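Local coordinates for VP4 CORE protein (Bluetongue virus, PDB 2JHP) that caps the viral RNA as a multifunctional enzyme of the inner capsid, bringing several active sites together like an assembly line, at residues L8-E13 and I68-H73; I59-G64 and A594-E599; A79-T84 and K486-Y491; I474-W479 and L503-P508. All coordinates share one frame; numbering follows the deposited sequence.

Contact 1: residues L8-E13 and I68-H73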
loop_
_atom_site.group_PDB
_atom_site.type_symbol
_atom_site.label_atom_id
_atom_site.label_comp_id
_atom_site.label_asym_id
_atom_site.label_seq_id
_atom_site.Cartn_x
_atom_site.Cartn_y
_atom_site.Cartn_z
ATOM N N LEU A 8 -23.699 -7.756 -3.274
ATOM C CA LEU A 8 -23.689 -7.902 -1.839
ATOM C C LEU A 8 -24.538 -9.105 -1.490
ATOM O O LEU A 8 -25.759 -9.010 -1.297
ATOM C CB LEU A 8 -24.187 -6.628 -1.156
ATOM C CG LEU A 8 -23.517 -5.298 -1.510
ATOM C CD1 LEU A 8 -24.192 -4.112 -0.774
ATOM C CD2 LEU A 8 -22.018 -5.339 -1.221
ATOM N N TYR A 9 -23.871 -10.248 -1.434
ATOM C CA TYR A 9 -24.550 -11.503 -1.197
ATOM C C TYR A 9 -24.681 -11.789 0.292
ATOM O O TYR A 9 -23.693 -11.778 1.041
ATOM C CB TYR A 9 -23.839 -12.653 -1.911
ATOM C CG TYR A 9 -24.376 -14.019 -1.540
ATOM C CD1 TYR A 9 -25.376 -14.631 -2.301
ATOM C CD2 TYR A 9 -23.885 -14.702 -0.419
ATOM C CE1 TYR A 9 -25.871 -15.890 -1.954
ATOM C CE2 TYR A 9 -24.368 -15.955 -0.066
ATOM C CZ TYR A 9 -25.355 -16.547 -0.838
ATOM O OH TYR A 9 -25.831 -17.779 -0.481
ATOM N N VAL A 10 -25.912 -12.068 0.703
ATOM C CA VAL A 10 -26.205 -12.419 2.093
ATOM C C VAL A 10 -26.778 -13.830 2.186
ATOM O O VAL A 10 -27.467 -14.290 1.270
ATOM C CB VAL A 10 -27.165 -11.395 2.752
ATOM C CG1 VAL A 10 -26.590 -9.986 2.641
ATOM C CG2 VAL A 10 -28.560 -11.457 2.125
ATOM N N THR A 11 -26.480 -14.509 3.292
ATOM C CA THR A 11 -27.004 -15.848 3.548
ATOM C C THR A 11 -28.453 -15.779 4.036
ATOM O O THR A 11 -28.972 -14.697 4.328
ATOM C CB THR A 11 -26.123 -16.642 4.541
ATOM O OG1 THR A 11 -26.039 -15.946 5.793
ATOM C CG2 THR A 11 -24.727 -16.832 3.976
ATOM N N ASN A 12 -29.089 -16.942 4.130
ATOM C CA ASN A 12 -30.541 -17.030 4.277
ATOM C C ASN A 12 -31.141 -16.368 5.512
ATOM O O ASN A 12 -32.193 -15.730 5.419
ATOM C CB ASN A 12 -31.003 -18.488 4.163
ATOM C CG ASN A 12 -30.856 -19.038 2.752
ATOM O OD1 ASN A 12 -30.128 -20.003 2.522
ATOM N ND2 ASN A 12 -31.540 -18.412 1.798
ATOM N N GLU A 13 -30.467 -16.504 6.655
ATOM C CA GLU A 13 -30.982 -15.981 7.930
ATOM C C GLU A 13 -31.075 -14.455 7.920
ATOM O O GLU A 13 -31.654 -13.851 8.820
ATOM C CB GLU A 13 -30.133 -16.480 9.117
ATOM C CG GLU A 13 -28.849 -15.685 9.415
ATOM C CD GLU A 13 -27.695 -15.906 8.419
ATOM O OE1 GLU A 13 -27.859 -16.613 7.395
ATOM O OE2 GLU A 13 -26.601 -15.356 8.670
ATOM N N ILE A 68 -19.524 -10.232 -2.696
ATOM C CA ILE A 68 -19.029 -10.043 -1.349
ATOM C C ILE A 68 -19.959 -10.852 -0.462
ATOM O O ILE A 68 -21.189 -10.756 -0.579
ATOM C CB ILE A 68 -19.028 -8.554 -0.943
ATOM C CG1 ILE A 68 -17.903 -7.818 -1.676
ATOM C CG2 ILE A 68 -18.905 -8.370 0.594
ATOM C CD1 ILE A 68 -17.915 -6.267 -1.466
ATOM N N PHE A 69 -19.365 -11.645 0.423
ATOM C CA PHE A 69 -20.123 -12.609 1.204
ATOM C C PHE A 69 -20.386 -12.074 2.605
ATOM O O PHE A 69 -19.457 -11.781 3.358
ATOM C CB PHE A 69 -19.402 -13.962 1.204
ATOM C CG PHE A 69 -19.086 -14.470 -0.179
ATOM C CD1 PHE A 69 -17.913 -14.099 -0.826
ATOM C CD2 PHE A 69 -19.973 -15.301 -0.852
ATOM C CE1 PHE A 69 -17.629 -14.567 -2.118
ATOM C CE2 PHE A 69 -19.688 -15.765 -2.136
ATOM C CZ PHE A 69 -18.518 -15.398 -2.764
ATOM N N ILE A 70 -21.670 -11.916 2.921
ATOM C CA ILE A 70 -22.104 -11.348 4.196
ATOM C C ILE A 70 -22.971 -12.356 4.949
ATOM O O ILE A 70 -23.922 -12.899 4.384
ATOM C CB ILE A 70 -22.908 -10.039 3.990
ATOM C CG1 ILE A 70 -22.112 -9.013 3.180
ATOM C CG2 ILE A 70 -23.311 -9.433 5.316
ATOM C CD1 ILE A 70 -22.697 -8.718 1.831
ATOM N N SER A 71 -22.648 -12.601 6.219
ATOM C CA SER A 71 -23.421 -13.538 7.050
ATOM C C SER A 71 -23.177 -13.343 8.542
ATOM O O SER A 71 -22.238 -12.651 8.939
ATOM C CB SER A 71 -23.082 -14.994 6.685
ATOM O OG SER A 71 -23.824 -15.913 7.477
ATOM N N THR A 72 -24.030 -13.960 9.360
ATOM C CA THR A 72 -23.763 -14.088 10.789
ATOM C C THR A 72 -22.776 -15.234 11.012
ATOM O O THR A 72 -21.934 -15.169 11.910
ATOM C CB THR A 72 -25.053 -14.325 11.631
ATOM O OG1 THR A 72 -25.711 -15.526 11.203
ATOM C CG2 THR A 72 -26.012 -13.139 11.512
ATOM N N HIS A 73 -22.880 -16.263 10.169
ATOM C CA HIS A 73 -22.045 -17.469 10.249
ATOM C C HIS A 73 -20.589 -17.204 9.822
ATOM O O HIS A 73 -20.296 -16.197 9.179
ATOM C CB HIS A 73 -22.668 -18.608 9.422
ATOM C CG HIS A 73 -24.117 -18.867 9.729
ATOM N ND1 HIS A 73 -25.090 -18.902 8.751
ATOM C CD2 HIS A 73 -24.757 -19.097 10.903
ATOM C CE1 HIS A 73 -26.263 -19.146 9.308
ATOM N NE2 HIS A 73 -26.089 -19.265 10.612
#
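E13 reaches across to T72 and H73 just where strands 7-10 and 67-71 end. From CB its CG occupies the cramped space between backbone N and carbonyl carbon (chi1 83°), and the chain bends at chi2. E13 CG passes 3.6 Å from T72 OG1, and CD lies 3.4 Å from T72 OG1. At the tip, E13 OE2 accepts two bonds: T72 N comes at 3.0 Å, nearly in line with the C-O bond, and T72 OG1 at 2.7 Å from above the carboxylate plane. E13 OE1 lies 3.6 Å from H73 CE1 and accepts from T11 OG1 of its own segment. S71 OG lies 2.8 Å from T11 OG1 and accepts H73 N, an ST turn. N-terminal to this polar end the backbones pair through Y9 N to I68 O, I70 N to Y9 O and T11 N to I70 O. I70 CD1 packs 3.9 Å from L8 CB; on the other face Y9 meets F69, while Y9 OH bonds G52 O. Such register marks neighbouring strands of a parallel sheet, here five-stranded.

Contact 2: residues I59-G64 and A594-E599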
loop_
_atom_site.group_PDB
_atom_site.type_symbol
_atom_site.label_atom_id
_atom_site.label_comp_id
_atom_site.label_asym_id
_atom_site.label_seq_id
_atom_site.Cartn_x
_atom_site.Cartn_y
_atom_site.Cartn_z
ATOM N N ILE A 59 -15.320 -19.777 -6.240
ATOM C CA ILE A 59 -14.954 -18.487 -5.666
ATOM C C ILE A 59 -14.579 -17.429 -6.729
ATOM O O ILE A 59 -15.144 -16.331 -6.742
ATOM C CB ILE A 59 -13.857 -18.646 -4.555
ATOM C CG1 ILE A 59 -13.339 -17.284 -4.103
ATOM C CG2 ILE A 59 -12.689 -19.492 -5.023
ATOM C CD1 ILE A 59 -14.315 -16.512 -3.338
ATOM N N ARG A 60 -13.653 -17.780 -7.618
ATOM C CA ARG A 60 -13.201 -16.914 -8.700
ATOM C C ARG A 60 -14.312 -16.535 -9.664
ATOM O O ARG A 60 -14.290 -15.435 -10.229
ATOM C CB ARG A 60 -12.086 -17.597 -9.491
ATOM C CG ARG A 60 -10.735 -17.632 -8.789
ATOM C CD ARG A 60 -9.731 -18.266 -9.695
ATOM N NE ARG A 60 -9.226 -17.333 -10.693
ATOM C CZ ARG A 60 -8.993 -17.645 -11.963
ATOM N NH1 ARG A 60 -9.248 -18.867 -12.416
ATOM N NH2 ARG A 60 -8.516 -16.723 -12.787
ATOM N N GLN A 61 -15.257 -17.456 -9.879
ATOM C CA GLN A 61 -16.427 -17.172 -10.701
ATOM C C GLN A 61 -17.243 -16.096 -10.020
ATOM O O GLN A 61 -17.566 -15.075 -10.639
ATOM C CB GLN A 61 -17.267 -18.419 -10.952
ATOM C CG GLN A 61 -16.696 -19.294 -12.037
ATOM C CD GLN A 61 -17.577 -20.501 -12.383
ATOM O OE1 GLN A 61 -18.083 -21.200 -11.495
ATOM N NE2 GLN A 61 -17.744 -20.751 -13.684
ATOM N N LEU A 62 -17.534 -16.306 -8.737
ATOM C CA LEU A 62 -18.316 -15.332 -7.970
ATOM C C LEU A 62 -17.590 -13.997 -7.799
ATOM O O LEU A 62 -18.217 -12.942 -7.841
ATOM C CB LEU A 62 -18.786 -15.912 -6.625
ATOM C CG LEU A 62 -19.889 -16.980 -6.688
ATOM C CD1 LEU A 62 -20.272 -17.498 -5.302
ATOM C CD2 LEU A 62 -21.126 -16.471 -7.416
ATOM N N ARG A 63 -16.270 -14.038 -7.630
ATOM C CA ARG A 63 -15.492 -12.796 -7.544
ATOM C C ARG A 63 -15.494 -12.007 -8.854
ATOM O O ARG A 63 -15.504 -10.775 -8.843
ATOM C CB ARG A 63 -14.065 -13.064 -7.084
ATOM C CG ARG A 63 -13.932 -13.371 -5.598
ATOM C CD ARG A 63 -14.321 -12.242 -4.704
ATOM N NE ARG A 63 -13.823 -12.485 -3.361
ATOM C CZ ARG A 63 -14.388 -12.035 -2.240
ATOM N NH1 ARG A 63 -15.507 -11.324 -2.284
ATOM N NH2 ARG A 63 -13.842 -12.315 -1.062
ATOM N N GLY A 64 -15.502 -12.725 -9.973
ATOM C CA GLY A 64 -15.591 -12.109 -11.291
ATOM C C GLY A 64 -16.924 -11.418 -11.468
ATOM O O GLY A 64 -17.051 -10.471 -12.252
ATOM N N ALA A 594 -5.993 -24.755 -15.709
ATOM C CA ALA A 594 -6.623 -24.458 -14.410
ATOM C C ALA A 594 -7.360 -23.120 -14.467
ATOM O O ALA A 594 -7.307 -22.322 -13.533
ATOM C CB ALA A 594 -5.583 -24.475 -13.265
ATOM N N ALA A 595 -8.049 -22.893 -15.581
ATOM C CA ALA A 595 -8.748 -21.641 -15.833
ATOM C C ALA A 595 -10.243 -21.861 -15.866
ATOM O O ALA A 595 -10.711 -22.907 -16.272
ATOM C CB ALA A 595 -8.292 -21.042 -17.153
ATOM N N GLU A 596 -10.985 -20.851 -15.439
ATOM C CA GLU A 596 -12.441 -20.855 -15.518
ATOM C C GLU A 596 -12.940 -19.599 -16.199
ATOM O O GLU A 596 -12.164 -18.693 -16.504
ATOM C CB GLU A 596 -13.083 -21.046 -14.141
ATOM C CG GLU A 596 -12.374 -20.341 -13.000
ATOM C CD GLU A 596 -12.451 -21.130 -11.707
ATOM O OE1 GLU A 596 -13.261 -22.080 -11.635
ATOM O OE2 GLU A 596 -11.703 -20.797 -10.761
ATOM N N VAL A 597 -14.250 -19.576 -16.421
ATOM C CA VAL A 597 -14.902 -18.638 -17.321
ATOM C C VAL A 597 -16.321 -18.322 -16.799
ATOM O O VAL A 597 -16.803 -18.979 -15.868
ATOM C CB VAL A 597 -14.938 -19.269 -18.756
ATOM C CG1 VAL A 597 -15.891 -20.470 -18.803
ATOM C CG2 VAL A 597 -15.267 -18.236 -19.833
ATOM N N ILE A 598 -16.972 -17.306 -17.371
ATOM C CA ILE A 598 -18.423 -17.123 -17.203
ATOM C C ILE A 598 -19.165 -16.870 -18.526
ATOM O O ILE A 598 -20.058 -16.019 -18.581
ATOM C CB ILE A 598 -18.792 -15.973 -16.236
ATOM C CG1 ILE A 598 -17.725 -15.749 -15.164
ATOM C CG2 ILE A 598 -20.183 -16.230 -15.618
ATOM C CD1 ILE A 598 -17.710 -14.299 -14.663
ATOM N N GLU A 599 -18.791 -17.581 -19.590
ATOM C CA GLU A 599 -19.533 -17.535 -20.863
ATOM C C GLU A 599 -19.053 -18.567 -21.884
ATOM O O GLU A 599 -17.853 -18.692 -22.142
ATOM C CB GLU A 599 -19.569 -16.121 -21.484
ATOM C CG GLU A 599 -18.230 -15.377 -21.578
ATOM C CD GLU A 599 -18.398 -13.867 -21.776
ATOM O OE1 GLU A 599 -19.544 -13.370 -21.705
ATOM O OE2 GLU A 599 -17.381 -13.175 -22.000
#
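R60 and E596 join the short helix 59-64, which leads into strand 67-71 of the parallel sheet, to an irregular loop late in the chain. Their side chains meet obliquely, guanidinium and carboxylate planes 41° apart. The arginine chain bends at its third torsion, and E596 OE2 comes 3.4 Å from R60 CD, with R60 NH1 at 3.5 Å closing a salt bridge. The guanidinium is shared: its NH2 pairs with D514, and the same aspartate accepts E596 N, so D514 binds both partners. Q61, one residue on, is turned differently. Beyond CG it runs extended toward the loop backbone, while its OE1 receives T58 N just ahead of the helix. I598 CD1 approaches the helix backbone, 4.1 Å from Q61 O, and also comes near G64, which has no side chain. Q61 NE2 donates to V597 O in a bond 3.0 Å long with an N-H...O angle of 169°, the oxygen lying only 6° from the amide plane.

Contact 3: residues A79-T84 and K486-Y491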
loop_
_atom_site.group_PDB
_atom_site.type_symbol
_atom_site.label_atom_id
_atom_site.label_comp_id
_atom_site.label_asym_id
_atom_site.label_seq_id
_atom_site.Cartn_x
_atom_site.Cartn_y
_atom_site.Cartn_z
ATOM N N ALA A 79 -18.499 -24.071 -4.473
ATOM C CA ALA A 79 -18.197 -25.291 -5.249
ATOM C C ALA A 79 -16.717 -25.620 -5.221
ATOM O O ALA A 79 -16.298 -26.695 -5.637
ATOM C CB ALA A 79 -18.661 -25.129 -6.693
ATOM N N ASP A 80 -15.946 -24.673 -4.704
ATOM C CA ASP A 80 -14.513 -24.607 -4.886
ATOM C C ASP A 80 -13.832 -24.810 -3.542
ATOM O O ASP A 80 -13.007 -25.706 -3.384
ATOM C CB ASP A 80 -14.175 -23.200 -5.416
ATOM C CG ASP A 80 -12.807 -23.117 -6.076
ATOM O OD1 ASP A 80 -11.962 -24.021 -5.881
ATOM O OD2 ASP A 80 -12.582 -22.130 -6.806
ATOM N N ILE A 81 -14.181 -23.944 -2.589
ATOM C CA ILE A 81 -13.589 -23.914 -1.257
ATOM C C ILE A 81 -14.670 -23.588 -0.221
ATOM O O ILE A 81 -15.801 -23.234 -0.577
ATOM C CB ILE A 81 -12.443 -22.851 -1.154
ATOM C CG1 ILE A 81 -12.960 -21.443 -1.476
ATOM C CG2 ILE A 81 -11.251 -23.218 -2.051
ATOM C CD1 ILE A 81 -12.052 -20.329 -0.988
ATOM N N ILE A 82 -14.321 -23.722 1.056
ATOM C CA ILE A 82 -15.154 -23.211 2.137
ATOM C C ILE A 82 -14.698 -21.767 2.393
ATOM O O ILE A 82 -13.725 -21.522 3.120
ATOM C CB ILE A 82 -15.082 -24.112 3.406
ATOM C CG1 ILE A 82 -15.579 -25.526 3.077
ATOM C CG2 ILE A 82 -15.921 -23.532 4.530
ATOM C CD1 ILE A 82 -15.369 -26.551 4.171
ATOM N N LYS A 83 -15.395 -20.822 1.764
ATOM C CA LYS A 83 -14.980 -19.419 1.745
ATOM C C LYS A 83 -15.241 -18.702 3.062
ATOM O O LYS A 83 -16.372 -18.683 3.535
ATOM C CB LYS A 83 -15.691 -18.671 0.604
ATOM C CG LYS A 83 -15.435 -17.161 0.561
ATOM C CD LYS A 83 -13.991 -16.824 0.176
ATOM C CE LYS A 83 -13.695 -15.335 0.337
ATOM N NZ LYS A 83 -13.161 -14.967 1.683
ATOM N N THR A 84 -14.199 -18.094 3.631
ATOM C CA THR A 84 -14.333 -17.249 4.821
ATOM C C THR A 84 -15.227 -16.045 4.520
ATOM O O THR A 84 -15.074 -15.388 3.487
ATOM C CB THR A 84 -12.960 -16.752 5.335
ATOM O OG1 THR A 84 -12.085 -17.867 5.523
ATOM C CG2 THR A 84 -13.105 -16.014 6.658
ATOM N N LYS A 486 -4.047 -15.984 -2.211
ATOM C CA LYS A 486 -4.881 -17.153 -1.948
ATOM C C LYS A 486 -6.300 -16.967 -2.490
ATOM O O LYS A 486 -6.751 -15.842 -2.686
ATOM C CB LYS A 486 -4.947 -17.429 -0.444
ATOM C CG LYS A 486 -3.632 -17.792 0.210
ATOM C CD LYS A 486 -3.809 -17.797 1.720
ATOM C CE LYS A 486 -2.486 -17.675 2.450
ATOM N NZ LYS A 486 -1.757 -18.971 2.501
ATOM N N LYS A 487 -6.998 -18.075 -2.729
ATOM C CA LYS A 487 -8.387 -18.032 -3.187
ATOM C C LYS A 487 -9.301 -17.362 -2.161
ATOM O O LYS A 487 -10.271 -16.690 -2.528
ATOM C CB LYS A 487 -8.901 -19.446 -3.480
ATOM C CG LYS A 487 -9.114 -19.761 -4.950
ATOM C CD LYS A 487 -7.947 -20.498 -5.571
ATOM C CE LYS A 487 -8.404 -21.317 -6.782
ATOM N NZ LYS A 487 -9.039 -22.623 -6.384
ATOM N N ASP A 488 -8.964 -17.551 -0.884
ATOM C CA ASP A 488 -9.784 -17.140 0.256
ATOM C C ASP A 488 -9.676 -15.635 0.632
ATOM O O ASP A 488 -10.385 -15.139 1.521
ATOM C CB ASP A 488 -9.422 -18.030 1.443
ATOM C CG ASP A 488 -10.477 -18.040 2.502
ATOM O OD1 ASP A 488 -11.655 -18.252 2.185
ATOM O OD2 ASP A 488 -10.117 -17.832 3.662
ATOM N N LEU A 489 -8.792 -14.922 -0.062
ATOM C CA LEU A 489 -8.597 -13.484 0.115
ATOM C C LEU A 489 -9.905 -12.707 0.289
ATOM O O LEU A 489 -10.791 -12.749 -0.574
ATOM C CB LEU A 489 -7.840 -12.897 -1.082
ATOM C CG LEU A 489 -7.495 -11.406 -0.994
ATOM C CD1 LEU A 489 -6.452 -11.149 0.095
ATOM C CD2 LEU A 489 -7.001 -10.881 -2.335
ATOM N N THR A 490 -10.014 -12.010 1.413
ATOM C CA THR A 490 -11.126 -11.120 1.647
ATOM C C THR A 490 -10.780 -9.773 1.036
ATOM O O THR A 490 -9.805 -9.116 1.440
ATOM C CB THR A 490 -11.435 -11.001 3.147
ATOM O OG1 THR A 490 -11.969 -12.248 3.593
ATOM C CG2 THR A 490 -12.453 -9.884 3.430
ATOM N N TYR A 491 -11.569 -9.382 0.042
ATOM C CA TYR A 491 -11.413 -8.091 -0.590
ATOM C C TYR A 491 -12.711 -7.700 -1.291
ATOM O O TYR A 491 -13.638 -8.494 -1.414
ATOM C CB TYR A 491 -10.227 -8.086 -1.554
ATOM C CG TYR A 491 -10.501 -8.801 -2.840
ATOM C CD1 TYR A 491 -10.648 -8.093 -4.025
ATOM C CD2 TYR A 491 -10.638 -10.183 -2.876
ATOM C CE1 TYR A 491 -10.907 -8.744 -5.218
ATOM C CE2 TYR A 491 -10.905 -10.838 -4.051
ATOM C CZ TYR A 491 -11.032 -10.120 -5.227
ATOM O OH TYR A 491 -11.292 -10.778 -6.411
#
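D488 and T84 hold each other by a two-pronged set of hydrogen bonds. T84 N donates to D488 OD1 at 2.9 Å, almost straight at 169°, and T84 OG1 donates to D488 OD2 at 2.7 Å. Each oxygen uses its syn lone pair, the side facing the other oxygen, and the threonine side chain stands roughly at a right angle to the aspartate. D488 CG, anti to its backbone N (chi1 -160°), is thereby turned to strand 82-84, which forms a small antiparallel pair with strand 75-77. D488 itself sits in the type I turn K486-L489. K83 NZ adds hydrogen bonds to D488 O at 2.8 Å, approaching from above the carbonyl plane, and to its own neighbour T84 O at 2.7 Å on an in-plane lone pair.

Salt bridges come next. The pairing of K83 NZ with D488 OD1 is long. Another, whose hydrogen bond is weak, runs 3.3 Å from K487 NZ to D80 OD1 and flanks the turn. Between these polar groups I81 CD1 supplies the apolar contact, 4.1 Å from K487 CB.

With oxygens gathered round its amine, K83 is likely to stay protonated, and two donors on one carboxylate would favour the charged form of D488. The contact thus rests mainly on hydrogen bonds and charge, near the surface.

Contact 4: residues I474-W479 and L503-P508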
loop_
_atom_site.group_PDB
_atom_site.type_symbol
_atom_site.label_atom_id
_atom_site.label_comp_id
_atom_site.label_asym_id
_atom_site.label_seq_id
_atom_site.Cartn_x
_atom_site.Cartn_y
_atom_site.Cartn_z
ATOM N N ILE A 474 -6.268 -9.211 -9.483
ATOM C CA ILE A 474 -6.235 -10.115 -8.339
ATOM C C ILE A 474 -6.538 -11.556 -8.774
ATOM O O ILE A 474 -5.851 -12.489 -8.380
ATOM C CB ILE A 474 -7.191 -9.646 -7.223
ATOM C CG1 ILE A 474 -6.678 -8.344 -6.571
ATOM C CG2 ILE A 474 -7.437 -10.755 -6.201
ATOM C CD1 ILE A 474 -5.573 -8.485 -5.488
ATOM N N LEU A 475 -7.564 -11.713 -9.600
ATOM C CA LEU A 475 -7.971 -13.004 -10.123
ATOM C C LEU A 475 -6.874 -13.642 -10.977
ATOM O O LEU A 475 -6.701 -14.864 -10.976
ATOM C CB LEU A 475 -9.248 -12.826 -10.944
ATOM C CG LEU A 475 -10.606 -13.128 -10.298
ATOM C CD1 LEU A 475 -10.514 -13.634 -8.856
ATOM C CD2 LEU A 475 -11.537 -11.951 -10.415
ATOM N N PHE A 476 -6.145 -12.808 -11.710
ATOM C CA PHE A 476 -4.981 -13.253 -12.443
ATOM C C PHE A 476 -3.930 -13.833 -11.494
ATOM O O PHE A 476 -3.387 -14.908 -11.753
ATOM C CB PHE A 476 -4.386 -12.109 -13.256
ATOM C CG PHE A 476 -3.290 -12.541 -14.185
ATOM C CD1 PHE A 476 -3.594 -13.162 -15.398
ATOM C CD2 PHE A 476 -1.955 -12.347 -13.851
ATOM C CE1 PHE A 476 -2.595 -13.559 -16.261
ATOM C CE2 PHE A 476 -0.954 -12.744 -14.709
ATOM C CZ PHE A 476 -1.276 -13.349 -15.920
ATOM N N LEU A 477 -3.664 -13.126 -10.399
ATOM C CA LEU A 477 -2.663 -13.555 -9.424
ATOM C C LEU A 477 -3.140 -14.728 -8.603
ATOM O O LEU A 477 -2.337 -15.561 -8.225
ATOM C CB LEU A 477 -2.227 -12.393 -8.505
ATOM C CG LEU A 477 -1.498 -11.235 -9.190
ATOM C CD1 LEU A 477 -1.529 -9.951 -8.368
ATOM C CD2 LEU A 477 -0.079 -11.656 -9.527
ATOM N N MET A 478 -4.433 -14.801 -8.319
ATOM C CA MET A 478 -4.979 -16.009 -7.717
ATOM C C MET A 478 -4.584 -17.234 -8.579
ATOM O O MET A 478 -4.164 -18.279 -8.069
ATOM C CB MET A 478 -6.493 -15.937 -7.560
ATOM C CG MET A 478 -6.922 -15.186 -6.327
ATOM S SD MET A 478 -8.705 -15.222 -6.085
ATOM C CE MET A 478 -8.886 -14.048 -4.750
ATOM N N TRP A 479 -4.685 -17.049 -9.893
ATOM C CA TRP A 479 -4.561 -18.111 -10.879
ATOM C C TRP A 479 -3.115 -18.506 -11.170
ATOM O O TRP A 479 -2.815 -19.686 -11.291
ATOM C CB TRP A 479 -5.275 -17.643 -12.148
ATOM C CG TRP A 479 -5.224 -18.538 -13.325
ATOM C CD1 TRP A 479 -5.402 -19.878 -13.344
ATOM C CD2 TRP A 479 -5.036 -18.133 -14.681
ATOM N NE1 TRP A 479 -5.308 -20.352 -14.633
ATOM C CE2 TRP A 479 -5.085 -19.295 -15.474
ATOM C CE3 TRP A 479 -4.813 -16.895 -15.304
ATOM C CZ2 TRP A 479 -4.919 -19.263 -16.862
ATOM C CZ3 TRP A 479 -4.648 -16.859 -16.682
ATOM C CH2 TRP A 479 -4.694 -18.035 -17.444
ATOM N N LEU A 503 0.978 -5.285 -14.975
ATOM C CA LEU A 503 1.844 -6.346 -14.441
ATOM C C LEU A 503 2.915 -6.759 -15.440
ATOM O O LEU A 503 2.612 -6.933 -16.618
ATOM C CB LEU A 503 1.017 -7.579 -14.073
ATOM C CG LEU A 503 -0.069 -7.516 -13.009
ATOM C CD1 LEU A 503 -0.811 -8.828 -12.943
ATOM C CD2 LEU A 503 0.545 -7.222 -11.672
ATOM N N LYS A 504 4.158 -6.917 -14.970
ATOM C CA LYS A 504 5.232 -7.494 -15.799
ATOM C C LYS A 504 5.090 -9.017 -15.794
ATOM O O LYS A 504 5.865 -9.739 -15.174
ATOM C CB LYS A 504 6.625 -7.056 -15.335
ATOM C CG LYS A 504 7.707 -7.220 -16.394
ATOM C CD LYS A 504 8.825 -6.215 -16.198
ATOM C CE LYS A 504 9.823 -6.255 -17.340
ATOM N NZ LYS A 504 10.667 -5.031 -17.364
ATOM N N GLU A 505 4.030 -9.458 -16.470
ATOM C CA GLU A 505 3.665 -10.859 -16.604
ATOM C C GLU A 505 3.389 -11.190 -18.081
ATOM O O GLU A 505 2.617 -10.467 -18.733
ATOM C CB GLU A 505 2.414 -11.150 -15.759
ATOM C CG GLU A 505 2.665 -11.213 -14.263
ATOM C CD GLU A 505 3.687 -12.266 -13.901
ATOM O OE1 GLU A 505 3.936 -13.187 -14.715
ATOM O OE2 GLU A 505 4.247 -12.171 -12.793
ATOM N N PRO A 506 4.006 -12.273 -18.607
ATOM C CA PRO A 506 3.816 -12.615 -20.021
ATOM C C PRO A 506 2.394 -13.084 -20.284
ATOM O O PRO A 506 1.762 -13.656 -19.398
ATOM C CB PRO A 506 4.831 -13.769 -20.271
ATOM C CG PRO A 506 5.050 -14.388 -18.943
ATOM C CD PRO A 506 4.884 -13.236 -17.916
ATOM N N ILE A 507 1.905 -12.822 -21.492
ATOM C CA ILE A 507 0.629 -13.354 -21.956
ATOM C C ILE A 507 0.592 -14.854 -21.684
ATOM O O ILE A 507 1.559 -15.549 -21.979
ATOM C CB ILE A 507 0.437 -13.098 -23.467
ATOM C CG1 ILE A 507 0.467 -11.595 -23.776
ATOM C CG2 ILE A 507 -0.858 -13.718 -23.950
ATOM C CD1 ILE A 507 0.645 -11.252 -25.253
ATOM N N PRO A 508 -0.509 -15.360 -21.097
ATOM C CA PRO A 508 -0.603 -16.802 -20.849
ATOM C C PRO A 508 -0.549 -17.628 -22.131
ATOM O O PRO A 508 -0.824 -17.124 -23.220
ATOM C CB PRO A 508 -1.977 -16.959 -20.202
ATOM C CG PRO A 508 -2.290 -15.618 -19.642
ATOM C CD PRO A 508 -1.707 -14.651 -20.617
#
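E505 OE2 is held by two tyrosine hydroxyls, those of Y124 and Y481, while the aliphatic part of the same side chain rests on F476. E505 CB lies 3.9 Å from F476 CE2, and CG is almost as near; a bend at chi2 (-58°) then carries the carboxyl carbon on, with the carboxylate plane 48° from that of the ring.

F476 carries most of the contact. Its CG is anti to the backbone N (chi1 -172°), which directs CG, and with it the ring, out from helix 470-480 toward segment 503-508. F476 CD2 meets L503 CD1 at 3.8 Å as the two side chains slide past each other in opposite directions. L477 CD2 adds a looser touch on the same leucine methyl. The ring also presents its edge to P508, CG lying near the ring plane and 4.0 Å from F476 CE1.

Helix 470-480 follows strand 466-469, and L503 ends strand 499-503, the antiparallel member inserted beside strand 433-437. This 3-2-1-4-5-7-6 strand order is that of the class I methyltransferases, in keeping with the S-adenosyl-L-homocysteine bound to this domain.

W479 crosses P508 at about a right angle, its six-membered ring doing the touching: CZ3 is 4.0 Å from P508 CG, and CH2 equally far from CB. The indole NE1 bonds elsewhere, to S593 O, and W570 of helix 568-576 touches F476, W479 and P508 alike.

From the N terminus, contact 1 closes the first loop by pairing strands 7-10 and 67-71. Helix 59-64 lies inside that loop yet reaches to 594-599, so contact 2 crosses contact 1 and encloses most of the chain. Contacts 3 and 4 both nest within it. Contact 3 opens only after contact 1 has closed; contact 4 begins inside the loop of contact 3 and ends beyond it, so these two cross. Contacts 1 and 4 do not touch. Helix 59-64 links the rest: L62 packs on F69, R63 probably bonds L489 O, and R60 bonds L475 O weakly. Together they tie the N-terminal parallel sheet to the methyltransferase-like domain and the C-terminal region.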